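Local coordinates for protein SusD homolog (Bacteroides ovatus, PDB 4F53) that probably binds glycans, perhaps mucin O-glycans, at the cell surface as a SusD-like outer-membrane lipoprotein with a helical, TPR-like fold, at residues 144-149 / 486-491; 84-89 / 481-486; 90-95 / 124-129. All coordinates share one frame; numbering follows the deposited sequence.

Interaction 1 of 3, residues 144-149 / 486-491; sequences AIKSPY and RENRES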
loop_
_atom_site.group_PDB
_atom_site.type_symbol
_atom_site.label_atom_id
_atom_site.label_comp_id
_atom_site.label_asym_id
_atom_site.label_seq_id
_atom_site.Cartn_x
_atom_site.Cartn_y
_atom_site.Cartn_z
ATOM N N ALA A 144 -23.772 5.784 -5.452
ATOM C CA ALA A 144 -23.123 4.637 -4.811
ATOM C C ALA A 144 -22.793 4.827 -3.321
ATOM O O ALA A 144 -23.183 3.982 -2.532
ATOM C CB ALA A 144 -21.860 4.273 -5.567
ATOM N N ILE A 145 -22.111 5.924 -2.942
ATOM C CA ILE A 145 -21.673 6.222 -1.565
ATOM C C ILE A 145 -22.862 6.543 -0.600
ATOM O O ILE A 145 -22.719 6.383 0.622
ATOM C CB ILE A 145 -20.613 7.365 -1.569
ATOM C CG1 ILE A 145 -19.638 7.243 -0.373
ATOM C CG2 ILE A 145 -21.232 8.773 -1.706
ATOM C CD1 ILE A 145 -18.343 7.920 -0.586
ATOM N N LYS A 146 -24.010 7.004 -1.160
ATOM C CA LYS A 146 -25.209 7.361 -0.407
ATOM C C LYS A 146 -26.053 6.095 -0.248
ATOM O O LYS A 146 -27.124 5.938 -0.857
ATOM C CB LYS A 146 -25.977 8.515 -1.092
ATOM C CG LYS A 146 -26.996 9.211 -0.186
ATOM C CD LYS A 146 -27.864 10.158 -0.979
ATOM C CE LYS A 146 -28.654 11.114 -0.120
ATOM N NZ LYS A 146 -29.012 12.346 -0.877
ATOM N N SER A 147 -25.519 5.170 0.562
ATOM C CA SER A 147 -26.092 3.851 0.802
ATOM C C SER A 147 -25.751 3.330 2.216
ATOM O O SER A 147 -24.794 3.833 2.827
ATOM C CB SER A 147 -25.528 2.873 -0.237
ATOM O OG SER A 147 -25.630 3.355 -1.569
ATOM N N PRO A 148 -26.463 2.279 2.727
ATOM C CA PRO A 148 -26.048 1.665 4.013
ATOM C C PRO A 148 -24.638 1.044 3.919
ATOM O O PRO A 148 -24.223 0.578 2.849
ATOM C CB PRO A 148 -27.115 0.588 4.256
ATOM C CG PRO A 148 -28.282 0.998 3.372
ATOM C CD PRO A 148 -27.653 1.597 2.168
ATOM N N TYR A 149 -23.897 1.068 5.039
ATOM C CA TYR A 149 -22.526 0.556 5.138
ATOM C C TYR A 149 -22.500 -0.888 5.639
ATOM O O TYR A 149 -23.207 -1.234 6.590
ATOM C CB TYR A 149 -21.681 1.417 6.098
ATOM C CG TYR A 149 -21.299 2.807 5.627
ATOM C CD1 TYR A 149 -22.235 3.644 5.015
ATOM C CD2 TYR A 149 -20.039 3.337 5.908
ATOM C CE1 TYR A 149 -21.900 4.932 4.611
ATOM C CE2 TYR A 149 -19.707 4.642 5.551
ATOM C CZ TYR A 149 -20.639 5.434 4.896
ATOM O OH TYR A 149 -20.321 6.717 4.529
ATOM N N ARG A 486 -23.792 14.682 6.892
ATOM C CA ARG A 486 -24.863 15.609 6.542
ATOM C C ARG A 486 -25.768 15.074 5.429
ATOM O O ARG A 486 -26.977 15.246 5.515
ATOM C CB ARG A 486 -24.303 16.984 6.186
ATOM C CG ARG A 486 -23.805 17.708 7.427
ATOM C CD ARG A 486 -23.288 19.092 7.139
ATOM N NE ARG A 486 -21.868 19.196 7.461
ATOM C CZ ARG A 486 -20.905 19.200 6.551
ATOM N NH1 ARG A 486 -21.203 19.131 5.262
ATOM N NH2 ARG A 486 -19.635 19.291 6.923
ATOM N N GLU A 487 -25.209 14.396 4.430
ATOM C CA GLU A 487 -25.968 13.835 3.309
ATOM C C GLU A 487 -26.486 12.409 3.559
ATOM O O GLU A 487 -27.417 11.988 2.870
ATOM C CB GLU A 487 -25.105 13.824 2.035
ATOM C CG GLU A 487 -24.715 15.209 1.553
ATOM C CD GLU A 487 -24.358 15.363 0.086
ATOM O OE1 GLU A 487 -23.857 14.394 -0.531
ATOM O OE2 GLU A 487 -24.538 16.490 -0.432
ATOM N N ASN A 488 -25.899 11.656 4.516
ATOM C CA ASN A 488 -26.282 10.245 4.753
ATOM C C ASN A 488 -26.186 9.842 6.255
ATOM O O ASN A 488 -25.738 8.745 6.573
ATOM C CB ASN A 488 -25.339 9.354 3.897
ATOM C CG ASN A 488 -25.805 7.942 3.644
ATOM O OD1 ASN A 488 -27.008 7.635 3.593
ATOM N ND2 ASN A 488 -24.844 7.056 3.433
ATOM N N ARG A 489 -26.636 10.725 7.155
ATOM C CA ARG A 489 -26.551 10.627 8.619
ATOM C C ARG A 489 -26.925 9.261 9.208
ATOM O O ARG A 489 -26.141 8.740 9.997
ATOM C CB ARG A 489 -27.402 11.728 9.299
ATOM C CG ARG A 489 -27.077 11.918 10.784
ATOM C CD ARG A 489 -27.478 13.267 11.367
ATOM N NE ARG A 489 -26.580 14.348 10.940
ATOM C CZ ARG A 489 -25.394 14.608 11.482
ATOM N NH1 ARG A 489 -24.927 13.853 12.472
ATOM N NH2 ARG A 489 -24.654 15.609 11.025
ATOM N N GLU A 490 -28.112 8.709 8.884
ATOM C CA GLU A 490 -28.558 7.445 9.470
ATOM C C GLU A 490 -27.572 6.327 9.216
ATOM O O GLU A 490 -27.134 5.667 10.163
ATOM C CB GLU A 490 -29.956 7.051 8.977
ATOM C CG GLU A 490 -31.040 7.353 9.993
ATOM C CD GLU A 490 -32.326 6.566 9.818
ATOM O OE1 GLU A 490 -32.249 5.334 9.592
ATOM O OE2 GLU A 490 -33.413 7.175 9.948
ATOM N N SER A 491 -27.187 6.153 7.953
ATOM C CA SER A 491 -26.243 5.138 7.500
ATOM C C SER A 491 -24.841 5.352 8.069
ATOM O O SER A 491 -24.203 4.366 8.448
ATOM C CB SER A 491 -26.184 5.125 5.981
ATOM O OG SER A 491 -27.420 4.682 5.446
HETATM O O HOH W 1 -22.003 7.919 3.071
HETATM O O HOH W 2 -24.679 1.883 7.689
#
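One direct hydrogen bond joins the loop 144-149 to the junction of helices 482-487 and 489-502. Asn488 ND2 donates a hydrogen bond to Ser147 O at 3.3 Å; the bond is fairly straight (159°) and lies in the amide plane, yet it reaches the carbonyl from above its plane. With CG anti to the backbone N, Asn488 extends its amide into the loop, and a compact amide suits this break between helices because its NH2 can serve two acceptors.

The second acceptor is a water, 3.0 Å from Asn488 ND2; this water donates to Ile145 O and accepts from Tyr149 OH at 2.5 Å. Another water joins Tyr149 N to Ser491 O, 2.6 Å from that oxygen.

The remaining contacts are van der Waals. Lys146, the centre of an inverse gamma turn, runs extended so that its CE lies 3.4 Å from Glu487 O. Ser491, small enough for close approach, sets OG 3.6 Å from Pro148 CA. Asn488 ND2 also meets the edge of the Tyr149 ring, in its plane.

Within the loop, Ser147 OG donates to Ala144 O. Main-chain carbonyls and two bridging waters, rather than paired charges, thus carry the polar part of this partly buried seam.

Interaction 2 of 3, residues 84-89 / 481-486; sequences WKKIPF and PTDEYR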
loop_
_atom_site.group_PDB
_atom_site.type_symbol
_atom_site.label_atom_id
_atom_site.label_comp_id
_atom_site.label_asym_id
_atom_site.label_seq_id
_atom_site.Cartn_x
_atom_site.Cartn_y
_atom_site.Cartn_z
ATOM N N TRP A 84 -9.116 17.356 2.005
ATOM C CA TRP A 84 -8.200 16.207 1.921
ATOM C C TRP A 84 -8.839 14.948 2.508
ATOM O O TRP A 84 -8.527 13.838 2.076
ATOM C CB TRP A 84 -6.888 16.493 2.665
ATOM C CG TRP A 84 -5.912 17.390 1.945
ATOM C CD1 TRP A 84 -6.199 18.469 1.156
ATOM C CD2 TRP A 84 -4.477 17.322 2.027
ATOM N NE1 TRP A 84 -5.037 19.062 0.723
ATOM C CE2 TRP A 84 -3.965 18.389 1.254
ATOM C CE3 TRP A 84 -3.576 16.485 2.714
ATOM C CZ2 TRP A 84 -2.592 18.623 1.127
ATOM C CZ3 TRP A 84 -2.223 16.716 2.580
ATOM C CH2 TRP A 84 -1.743 17.787 1.809
ATOM N N LYS A 85 -9.700 15.111 3.517
ATOM C CA LYS A 85 -10.367 13.987 4.169
ATOM C C LYS A 85 -11.486 13.392 3.286
ATOM O O LYS A 85 -11.867 12.240 3.480
ATOM C CB LYS A 85 -10.911 14.410 5.534
ATOM C CG LYS A 85 -9.785 14.600 6.538
ATOM C CD LYS A 85 -10.265 14.708 7.960
ATOM C CE LYS A 85 -10.521 16.120 8.379
ATOM N NZ LYS A 85 -10.953 16.174 9.792
ATOM N N LYS A 86 -11.957 14.149 2.284
ATOM C CA LYS A 86 -13.018 13.692 1.386
ATOM C C LYS A 86 -12.479 12.779 0.253
ATOM O O LYS A 86 -13.126 11.794 -0.106
ATOM C CB LYS A 86 -13.738 14.920 0.803
ATOM C CG LYS A 86 -15.047 14.634 0.112
ATOM C CD LYS A 86 -15.791 15.928 -0.196
ATOM C CE LYS A 86 -17.111 15.719 -0.917
ATOM N NZ LYS A 86 -16.929 15.426 -2.367
ATOM N N ILE A 87 -11.310 13.113 -0.294
ATOM C CA ILE A 87 -10.717 12.463 -1.453
ATOM C C ILE A 87 -10.508 10.931 -1.291
ATOM O O ILE A 87 -10.948 10.243 -2.217
ATOM C CB ILE A 87 -9.421 13.214 -1.903
ATOM C CG1 ILE A 87 -9.795 14.659 -2.286
ATOM C CG2 ILE A 87 -8.716 12.501 -3.106
ATOM C CD1 ILE A 87 -8.662 15.631 -2.269
ATOM N N PRO A 88 -9.914 10.336 -0.189
ATOM C CA PRO A 88 -9.725 8.874 -0.171
ATOM C C PRO A 88 -10.998 8.048 0.010
ATOM O O PRO A 88 -10.917 6.805 0.034
ATOM C CB PRO A 88 -8.777 8.653 1.017
ATOM C CG PRO A 88 -8.217 9.999 1.342
ATOM C CD PRO A 88 -9.305 10.945 1.009
ATOM N N PHE A 89 -12.165 8.711 0.161
ATOM C CA PHE A 89 -13.434 8.018 0.324
ATOM C C PHE A 89 -14.295 8.248 -0.916
ATOM O O PHE A 89 -14.379 7.360 -1.765
ATOM C CB PHE A 89 -14.154 8.468 1.616
ATOM C CG PHE A 89 -15.308 7.594 2.071
ATOM C CD1 PHE A 89 -15.156 6.213 2.198
ATOM C CD2 PHE A 89 -16.529 8.154 2.420
ATOM C CE1 PHE A 89 -16.221 5.411 2.628
ATOM C CE2 PHE A 89 -17.584 7.352 2.866
ATOM C CZ PHE A 89 -17.425 5.987 2.968
ATOM N N PRO A 481 -15.675 11.304 6.068
ATOM C CA PRO A 481 -15.843 12.741 5.739
ATOM C C PRO A 481 -17.094 13.337 6.414
ATOM O O PRO A 481 -18.148 12.682 6.460
ATOM C CB PRO A 481 -15.960 12.749 4.211
ATOM C CG PRO A 481 -15.286 11.481 3.764
ATOM C CD PRO A 481 -15.632 10.473 4.845
ATOM N N THR A 482 -16.965 14.584 6.955
ATOM C CA THR A 482 -18.024 15.315 7.661
ATOM C C THR A 482 -19.292 15.450 6.789
ATOM O O THR A 482 -20.399 15.416 7.319
ATOM C CB THR A 482 -17.502 16.691 8.164
ATOM O OG1 THR A 482 -18.576 17.430 8.745
ATOM C CG2 THR A 482 -16.815 17.531 7.073
ATOM N N ASP A 483 -19.124 15.590 5.458
ATOM C CA ASP A 483 -20.213 15.753 4.480
ATOM C C ASP A 483 -21.104 14.534 4.399
ATOM O O ASP A 483 -22.277 14.668 4.042
ATOM C CB ASP A 483 -19.654 16.045 3.070
ATOM C CG ASP A 483 -19.269 17.491 2.794
ATOM O OD1 ASP A 483 -19.894 18.399 3.388
ATOM O OD2 ASP A 483 -18.377 17.719 1.932
ATOM N N GLU A 484 -20.555 13.345 4.719
ATOM C CA GLU A 484 -21.316 12.095 4.695
ATOM C C GLU A 484 -22.274 12.042 5.882
ATOM O O GLU A 484 -23.380 11.516 5.735
ATOM C CB GLU A 484 -20.400 10.859 4.614
ATOM C CG GLU A 484 -19.695 10.733 3.270
ATOM C CD GLU A 484 -20.555 10.976 2.042
ATOM O OE1 GLU A 484 -21.590 10.288 1.893
ATOM O OE2 GLU A 484 -20.215 11.882 1.245
ATOM N N TYR A 485 -21.915 12.679 7.013
ATOM C CA TYR A 485 -22.806 12.810 8.170
ATOM C C TYR A 485 -23.985 13.724 7.825
ATOM O O TYR A 485 -25.048 13.587 8.420
ATOM C CB TYR A 485 -22.056 13.413 9.360
ATOM C CG TYR A 485 -21.236 12.451 10.183
ATOM C CD1 TYR A 485 -19.923 12.142 9.827
ATOM C CD2 TYR A 485 -21.718 11.954 11.392
ATOM C CE1 TYR A 485 -19.132 11.321 10.630
ATOM C CE2 TYR A 485 -20.953 11.097 12.181
ATOM C CZ TYR A 485 -19.657 10.795 11.802
ATOM O OH TYR A 485 -18.896 10.011 12.622
ATOM N N ARG A 486 -23.792 14.682 6.892
ATOM C CA ARG A 486 -24.863 15.609 6.542
ATOM C C ARG A 486 -25.768 15.074 5.429
ATOM O O ARG A 486 -26.977 15.246 5.515
ATOM C CB ARG A 486 -24.303 16.984 6.186
ATOM C CG ARG A 486 -23.805 17.708 7.427
ATOM C CD ARG A 486 -23.288 19.092 7.139
ATOM N NE ARG A 486 -21.868 19.196 7.461
ATOM C CZ ARG A 486 -20.905 19.200 6.551
ATOM N NH1 ARG A 486 -21.203 19.131 5.262
ATOM N NH2 ARG A 486 -19.635 19.291 6.923
#
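The Phe89 ring meets the segment 481-486 with its CD2-CE2 side. Glu484 CG lies near the ring plane at this edge, 4.0 Å from Phe89 CE2, while Pro481 CD comes in obliquely, 3.5 Å from Phe89 CD2. Phe89 holds CG anti to its backbone N (chi1 -166°), which sends the ring out to the proline, and the two side chains cross at about a right angle. The Arg486 guanidinium has Thr482 O over the centre of one face, 3.8 Å above its plane, and Pro481 O lies in plane at the edge of the Tyr485 ring.

Pro481 is the centrepiece. Its CG sits 3.5 Å from Lys85 O and also packs against Lys86 CA, so the rigid ring, placed immediately before helix 482-487, fits closely against the backbone of the other helix as well as against Phe89. The aliphatic chain of Lys86 crosses Asp483 obliquely: CE is 3.7 Å from Asp483 OD2, but the ammonium bends off at chi4 and Lys86 NZ stays 5.1 Å from that oxygen, so the opposite charges probably attract each other only at longer range, without a direct contact. Asp483 instead forms a very short salt bridge to Arg486 NH1 through the anti lone pair of OD1, one turn along its own helix. Glu484, bent at chi2, offers methylene to the phenyl edge while its OE2 accepts from Asn90 ND2.

The contact sets the short helix 482-487 against the N-terminal part of helix 82-106. Tyr131 and Val127 of helix 110-131 also pack on Phe89, Ile145 reaches it from a loop, and Val492 of helix 489-502 touches Glu484.

Interaction 3 of 3, residues 90-95 / 124-129; sequences NDFYSK and MLRVTD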
loop_
_atom_site.group_PDB
_atom_site.type_symbol
_atom_site.label_atom_id
_atom_site.label_comp_id
_atom_site.label_asym_id
_atom_site.label_seq_id
_atom_site.Cartn_x
_atom_site.Cartn_y
_atom_site.Cartn_z
ATOM N N ASN A 90 -14.845 9.461 -1.052
ATOM C CA ASN A 90 -15.756 9.902 -2.108
ATOM C C ASN A 90 -15.211 9.748 -3.513
ATOM O O ASN A 90 -15.966 9.328 -4.381
ATOM C CB ASN A 90 -16.181 11.370 -1.904
ATOM C CG ASN A 90 -17.111 11.573 -0.731
ATOM O OD1 ASN A 90 -16.713 11.485 0.434
ATOM N ND2 ASN A 90 -18.378 11.850 -1.010
ATOM N N ASP A 91 -13.932 10.098 -3.756
ATOM C CA ASP A 91 -13.372 10.044 -5.099
ATOM C C ASP A 91 -13.237 8.622 -5.626
ATOM O O ASP A 91 -13.394 8.438 -6.825
ATOM C CB ASP A 91 -12.048 10.811 -5.195
ATOM C CG ASP A 91 -12.185 12.328 -5.180
ATOM O OD1 ASP A 91 -13.188 12.839 -4.608
ATOM O OD2 ASP A 91 -11.297 13.004 -5.733
ATOM N N PHE A 92 -13.042 7.608 -4.773
ATOM C CA PHE A 92 -13.029 6.225 -5.267
ATOM C C PHE A 92 -14.411 5.806 -5.771
ATOM O O PHE A 92 -14.492 5.177 -6.823
ATOM C CB PHE A 92 -12.539 5.234 -4.218
ATOM C CG PHE A 92 -11.038 5.116 -4.161
ATOM C CD1 PHE A 92 -10.327 4.519 -5.202
ATOM C CD2 PHE A 92 -10.333 5.581 -3.062
ATOM C CE1 PHE A 92 -8.938 4.403 -5.143
ATOM C CE2 PHE A 92 -8.948 5.445 -2.997
ATOM C CZ PHE A 92 -8.262 4.869 -4.041
ATOM N N TYR A 93 -15.487 6.208 -5.064
ATOM C CA TYR A 93 -16.869 5.884 -5.449
ATOM C C TYR A 93 -17.276 6.613 -6.738
ATOM O O TYR A 93 -17.843 5.971 -7.615
ATOM C CB TYR A 93 -17.861 6.180 -4.304
ATOM C CG TYR A 93 -17.802 5.134 -3.208
ATOM C CD1 TYR A 93 -16.786 5.151 -2.249
ATOM C CD2 TYR A 93 -18.734 4.099 -3.154
ATOM C CE1 TYR A 93 -16.716 4.180 -1.255
ATOM C CE2 TYR A 93 -18.671 3.123 -2.162
ATOM C CZ TYR A 93 -17.670 3.176 -1.209
ATOM O OH TYR A 93 -17.595 2.207 -0.250
ATOM N N SER A 94 -16.949 7.925 -6.872
ATOM C CA SER A 94 -17.248 8.769 -8.050
ATOM C C SER A 94 -16.540 8.282 -9.305
ATOM O O SER A 94 -17.081 8.362 -10.414
ATOM C CB SER A 94 -16.803 10.213 -7.808
ATOM O OG SER A 94 -17.357 10.750 -6.621
ATOM N N LYS A 95 -15.300 7.826 -9.127
ATOM C CA LYS A 95 -14.480 7.403 -10.254
ATOM C C LYS A 95 -14.721 5.949 -10.642
ATOM O O LYS A 95 -14.573 5.629 -11.822
ATOM C CB LYS A 95 -12.992 7.622 -9.960
ATOM C CG LYS A 95 -12.627 9.096 -9.856
ATOM C CD LYS A 95 -11.195 9.234 -9.382
ATOM C CE LYS A 95 -10.868 10.650 -8.989
ATOM N NZ LYS A 95 -10.682 11.504 -10.178
HETATM N N MSE A 124 -11.974 -1.463 -3.719
HETATM C CA MSE A 124 -12.746 -1.330 -2.490
HETATM C C MSE A 124 -12.021 -1.986 -1.303
HETATM O O MSE A 124 -12.295 -1.616 -0.164
HETATM C CB MSE A 124 -14.191 -1.821 -2.684
HETATM C CG MSE A 124 -14.936 -0.962 -3.710
HETATM SE SE MSE A 124 -14.992 0.939 -3.196
HETATM C CE MSE A 124 -14.989 1.830 -4.986
ATOM N N LEU A 125 -11.046 -2.870 -1.571
ATOM C CA LEU A 125 -10.153 -3.420 -0.531
ATOM C C LEU A 125 -9.326 -2.266 0.058
ATOM O O LEU A 125 -9.208 -2.198 1.260
ATOM C CB LEU A 125 -9.230 -4.539 -1.067
ATOM C CG LEU A 125 -8.291 -5.245 -0.055
ATOM C CD1 LEU A 125 -9.094 -5.979 1.047
ATOM C CD2 LEU A 125 -7.375 -6.231 -0.769
ATOM N N ARG A 126 -8.802 -1.343 -0.781
ATOM C CA ARG A 126 -8.061 -0.147 -0.317
ATOM C C ARG A 126 -8.949 0.710 0.588
ATOM O O ARG A 126 -8.500 1.171 1.631
ATOM C CB ARG A 126 -7.588 0.760 -1.475
ATOM C CG ARG A 126 -6.766 0.126 -2.564
ATOM C CD ARG A 126 -6.498 1.158 -3.647
ATOM N NE ARG A 126 -5.921 2.368 -3.057
ATOM C CZ ARG A 126 -4.770 2.921 -3.405
ATOM N NH1 ARG A 126 -4.061 2.417 -4.407
ATOM N NH2 ARG A 126 -4.331 3.998 -2.774
ATOM N N VAL A 127 -10.207 0.933 0.153
ATOM C CA VAL A 127 -11.202 1.764 0.840
ATOM C C VAL A 127 -11.602 1.142 2.200
ATOM O O VAL A 127 -11.559 1.862 3.202
ATOM C CB VAL A 127 -12.437 2.090 -0.049
ATOM C CG1 VAL A 127 -13.374 3.068 0.664
ATOM C CG2 VAL A 127 -11.998 2.649 -1.415
ATOM N N THR A 128 -11.952 -0.163 2.253
ATOM C CA THR A 128 -12.294 -0.752 3.548
ATOM C C THR A 128 -11.041 -0.804 4.454
ATOM O O THR A 128 -11.147 -0.569 5.660
ATOM C CB THR A 128 -13.038 -2.097 3.457
ATOM O OG1 THR A 128 -13.412 -2.425 4.786
ATOM C CG2 THR A 128 -12.185 -3.254 2.881
ATOM N N ASP A 129 -9.864 -1.019 3.883
ATOM C CA ASP A 129 -8.622 -1.009 4.676
ATOM C C ASP A 129 -8.276 0.399 5.169
ATOM O O ASP A 129 -7.496 0.522 6.108
ATOM C CB ASP A 129 -7.448 -1.616 3.897
ATOM C CG ASP A 129 -7.565 -3.131 3.733
ATOM O OD1 ASP A 129 -8.474 -3.732 4.346
ATOM O OD2 ASP A 129 -6.744 -3.711 2.999
#
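Phe92, Tyr93, Met124 and Arg126 all place CG anti to the carbonyl carbon and beside the backbone N, and later torsions steer their ends into the interface. Met124, a selenomethionine, folds at chi2 and chi3, turning SE onto Tyr93 and CE towards the backbone of Phe92. Arg126 runs out extended to CD and then bends at chi3 (53°), bringing NE obliquely up to the CZ tip of the Phe92 ring, the two side chains crossing at about a right angle.

The selenium lies over one face of the Tyr93 ring, displaced towards the rim, with SE 4.3 Å from the ring centroid: a Met-aromatic contact. Its methyl, CE, comes 3.9 Å from Phe92 O. Val127 works as a forked wedge between the two aromatic residues; CG2 is 3.8 Å from Phe92 CD2, and CG1 is 4.0 Å from Tyr93 CE1. A beta-branched side chain suits the place because each methyl serves a different ring. At the far end of Phe92, its CZ approaches Arg126 NE to 3.6 Å, with ring and guanidinium planes 41° apart. An alanine in place of Phe92 would remove the ring that packs on Val127 CG2 and meets Arg126 at CZ, and would probably loosen this part of the core.

The buried polar ends find partners beyond the two segments. Tyr93 OH hydrogen-bonds to Pro135 O, while Arg126 forms a salt bridge with Asp51 of helix 44-58, whose Val50 also packs on Phe92.

The segment axes run nearly antiparallel, at 158°, and approach to 10.7 Å, a separation that large side chains fill. Such pairing of sequence-adjacent antiparallel helices, 82-106 and 110-131, is the helical-hairpin packing characteristic of TPR-like proteins.

The three contacts lie on the same side of the chain's centre, their own centres about 11 to 14 Å apart. Interaction 3 is local in sequence and nested inside the long loop closed by interaction 2; it also closes before interaction 1 opens, and interactions 1 and 2 cross along the chain. Helix 82-106 serves interactions 2 and 3, whereas helix 482-487 serves interactions 1 and 2. Ile145 ties the set together, its CD1 lying 3.5 Å from Phe89 CD2 and 3.6 Å from Tyr93 CD1. The C-terminal helices are thereby packed on an early helical hairpin and the loop after it, joining distant parts of the chain in one helical body.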